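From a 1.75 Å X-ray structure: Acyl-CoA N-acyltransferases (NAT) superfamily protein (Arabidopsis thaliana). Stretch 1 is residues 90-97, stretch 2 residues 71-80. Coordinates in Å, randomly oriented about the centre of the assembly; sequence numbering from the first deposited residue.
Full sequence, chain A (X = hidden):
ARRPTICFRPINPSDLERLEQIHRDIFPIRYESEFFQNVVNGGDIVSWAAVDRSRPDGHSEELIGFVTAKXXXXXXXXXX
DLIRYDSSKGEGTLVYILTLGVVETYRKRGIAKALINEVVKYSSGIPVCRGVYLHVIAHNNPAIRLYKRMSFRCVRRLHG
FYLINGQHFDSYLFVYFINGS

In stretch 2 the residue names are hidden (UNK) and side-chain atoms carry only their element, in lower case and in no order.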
# COMPACT_ATOMS: atom_id res chain seq x y z
N GLY A 90 0.83 -11.72 22.86
CA GLY A 90 0.47 -12.58 21.75
C GLY A 90 1.33 -12.26 20.54
O GLY A 90 2.22 -11.41 20.57
N GLU A 91 1.02 -12.93 19.43
CA GLU A 91 1.88 -12.82 18.26
C GLU A 91 1.72 -11.46 17.58
O GLU A 91 2.71 -10.78 17.26
CB GLU A 91 1.58 -13.94 17.28
CG GLU A 91 2.66 -14.18 16.26
CD GLU A 91 2.20 -15.04 15.12
OE1 GLU A 91 1.62 -16.13 15.37
OE2 GLU A 91 2.41 -14.62 13.96
N GLY A 92 0.48 -11.04 17.34
CA GLY A 92 0.26 -9.78 16.66
C GLY A 92 0.30 -9.90 15.14
O GLY A 92 0.58 -10.95 14.56
N THR A 93 -0.06 -8.79 14.50
CA THR A 93 -0.15 -8.70 13.05
C THR A 93 0.66 -7.52 12.53
O THR A 93 1.17 -6.69 13.28
CB THR A 93 -1.60 -8.54 12.60
OG1 THR A 93 -2.18 -7.44 13.31
CG2 THR A 93 -2.41 -9.84 12.84
N LEU A 94 0.72 -7.47 11.21
CA LEU A 94 1.35 -6.40 10.46
C LEU A 94 0.45 -6.07 9.29
O LEU A 94 -0.31 -6.93 8.83
CB LEU A 94 2.73 -6.81 9.96
CG LEU A 94 3.81 -7.00 11.00
CD1 LEU A 94 4.96 -7.81 10.44
CD2 LEU A 94 4.28 -5.64 11.48
N VAL A 95 0.49 -4.82 8.84
CA VAL A 95 -0.16 -4.40 7.60
C VAL A 95 0.92 -4.30 6.53
O VAL A 95 1.95 -3.65 6.74
CB VAL A 95 -0.91 -3.07 7.78
CG1 VAL A 95 -1.56 -2.65 6.46
CG2 VAL A 95 -1.97 -3.22 8.87
N TYR A 96 0.69 -4.97 5.39
CA TYR A 96 1.61 -4.98 4.26
C TYR A 96 1.00 -4.19 3.11
O TYR A 96 0.00 -4.61 2.52
CB TYR A 96 1.90 -6.42 3.83
CG TYR A 96 2.89 -6.55 2.68
CD1 TYR A 96 4.26 -6.37 2.89
CD2 TYR A 96 2.45 -6.86 1.39
CE1 TYR A 96 5.17 -6.49 1.85
CE2 TYR A 96 3.35 -6.97 0.34
CZ TYR A 96 4.70 -6.79 0.57
OH TYR A 96 5.58 -6.92 -0.48
N ILE A 97 1.63 -3.06 2.74
CA ILE A 97 1.12 -2.32 1.60
C ILE A 97 1.51 -3.06 0.33
O ILE A 97 2.68 -3.40 0.12
CB ILE A 97 1.67 -0.88 1.58
CG1 ILE A 97 1.04 -0.06 2.71
CG2 ILE A 97 1.41 -0.24 0.18
CD1 ILE A 97 1.76 1.24 2.99
N UNK A 71 -3.37 -8.03 5.57
CA UNK A 71 -3.02 -8.30 6.95
C UNK A 71 -2.18 -9.56 6.99
O UNK A 71 -2.50 -10.56 6.33
c UNK A 71 -3.94 -8.58 9.26
c UNK A 71 -5.14 -7.15 7.59
c UNK A 71 -4.30 -8.41 7.79
c UNK A 71 -4.49 -5.88 8.11
N UNK A 72 -1.11 -9.53 7.80
CA UNK A 72 -0.10 -10.58 7.87
C UNK A 72 0.12 -10.93 9.34
O UNK A 72 0.33 -10.03 10.16
c UNK A 72 1.22 -10.09 7.24
c UNK A 72 2.25 -11.19 7.20
c UNK A 72 0.97 -9.54 5.83
N UNK A 73 0.10 -12.21 9.67
CA UNK A 73 0.51 -12.61 11.01
C UNK A 73 1.99 -12.29 11.20
O UNK A 73 2.82 -12.64 10.37
c UNK A 73 -1.34 -16.01 11.47
c UNK A 73 -1.70 -13.92 12.75
c UNK A 73 -1.21 -14.51 11.43
c UNK A 73 0.25 -14.10 11.23
N UNK A 74 2.30 -11.60 12.30
CA UNK A 74 3.67 -11.11 12.49
C UNK A 74 4.70 -12.23 12.34
O UNK A 74 5.74 -12.04 11.70
c UNK A 74 3.81 -10.43 13.85
N UNK A 75 4.44 -13.39 12.95
CA UNK A 75 5.43 -14.46 12.92
C UNK A 75 5.55 -15.15 11.57
O UNK A 75 6.47 -15.94 11.38
c UNK A 75 5.16 -15.49 14.01
c UNK A 75 6.31 -16.17 16.16
n UNK A 75 7.35 -16.81 18.35
c UNK A 75 5.67 -15.04 15.38
c UNK A 75 6.97 -15.67 17.45
N UNK A 76 4.63 -14.89 10.65
CA UNK A 76 4.71 -15.41 9.29
C UNK A 76 5.27 -14.40 8.31
O UNK A 76 5.33 -14.68 7.10
c UNK A 76 2.73 -16.95 9.76
c UNK A 76 3.32 -15.90 8.83
o UNK A 76 0.71 -16.81 8.49
o UNK A 76 1.08 -18.66 9.62
c UNK A 76 1.41 -17.51 9.25
N UNK A 77 5.64 -13.21 8.79
CA UNK A 77 6.15 -12.17 7.91
C UNK A 77 7.66 -12.31 7.78
O UNK A 77 8.33 -12.89 8.64
c UNK A 77 5.81 -10.78 8.46
o UNK A 77 6.60 -10.51 9.61
N UNK A 78 8.20 -11.73 6.71
CA UNK A 78 9.64 -11.77 6.53
C UNK A 78 10.40 -10.86 7.48
O UNK A 78 11.63 -10.95 7.54
o UNK A 78 8.83 -10.10 2.61
o UNK A 78 10.71 -8.98 2.83
c UNK A 78 9.77 -9.66 3.30
c UNK A 78 10.00 -11.40 5.10
c UNK A 78 9.77 -9.94 4.79
N UNK A 79 9.73 -9.98 8.23
CA UNK A 79 10.41 -9.10 9.16
C UNK A 79 10.22 -9.55 10.60
O UNK A 79 10.49 -8.80 11.53
c UNK A 79 7.98 -6.10 9.22
c UNK A 79 8.48 -7.50 9.28
c UNK A 79 10.31 -7.13 7.60
c UNK A 79 9.97 -7.64 8.99
N UNK A 80 9.79 -10.80 10.79
CA UNK A 80 9.64 -11.32 12.13
C UNK A 80 10.96 -11.26 12.88
O UNK A 80 10.98 -11.14 14.11
o UNK A 80 8.82 -13.22 13.39
c UNK A 80 9.11 -12.76 12.09

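Position 71 carries four side-chain carbons, forked at the first, with one arm two carbons long; that beta-branched pattern is isoleucine. The end of the long arm of Ile71, CD1, lies 3.7 Å from Val95 CG2, an apolar contact between the members of a non-hydrogen-bonded antiparallel pair (CA-CA 4.9 Å).

At position 72 one carbon bears two others, three in all, which defines valine. One methyl of Val72, CG2, packs 3.8 Å from Tyr96 CB. Its backbone pairs with Leu94 in both directions: Val72 N donates to Leu94 O at 2.9 Å (153° at the hydrogen), and Leu94 N donates to Val72 O at 2.8 Å (149°).

Position 73 again has four carbons, but the fork comes at the second, so the residue is leucine. The CA-to-CB bond of Leu73 points away from stretch 1, although its CB comes 3.5 Å from Glu91 OE2 and its CD2 4.1 Å from Thr93 CG2. The side chains of Thr93 and Leu73 diverge despite a CA-CA distance of 4.5 Å.

A single carbon at position 74 identifies alanine. Ala74 points toward stretch 1, its CB 4.5 Å from Leu94 CG. Its backbone makes the straightest of the cross-stretch hydrogen bonds, Ala74 N to Gly92 O, 2.9 Å and 168°.

Position 75 shows four carbons in a row ending in nitrogen, an unbranched chain that can only be lysine. The end of this side chain leads away from stretch 1, and what engages is the backbone: Lys75 N donates to Glu91 OE2 at 2.6 Å. The placement of that oxygen is less certain, because it is modelled too close to a neighbouring atom.

Position 76 has three carbons, the third carrying two oxygens: glutamate. The side chain of Glu76 barely meets stretch 1, while its N closes a turn by bonding to Leu73 O at 2.9 Å.

One carbon followed by one oxygen marks position 77 as serine. Ser77 OG donates to Ala74 O at 2.7 Å and sits 3.3 Å from Leu94 CD1.

Position 78 repeats the three-carbon, two-oxygen pattern of glutamate; Glu78 makes no close contact with stretch 1.

Four carbons at position 79, forked at the first with one two-carbon arm, give isoleucine. Ile79 CD1 reaches Leu94 CD1 at 3.7 Å.

Position 80, one carbon then one oxygen, is serine; Ser80 stays out of contact and ends the type I turn begun at Ser77.

The contact is a short antiparallel pairing extended by a turn. Backbone hydrogen bonds join Leu94 with Val72 and Gly92 with Ala74, setting the register. Beyond the strand, stretch 2 turns through a 3-10 segment, bringing Ala74, Ser77 and Ile79 around the side chain of Leu94, which has 111 Å² covered, the most of any residue here. Altogether 628 Å² is buried, both sides summed.

Stretch 2, residues 71-80: IVLAKESEIS
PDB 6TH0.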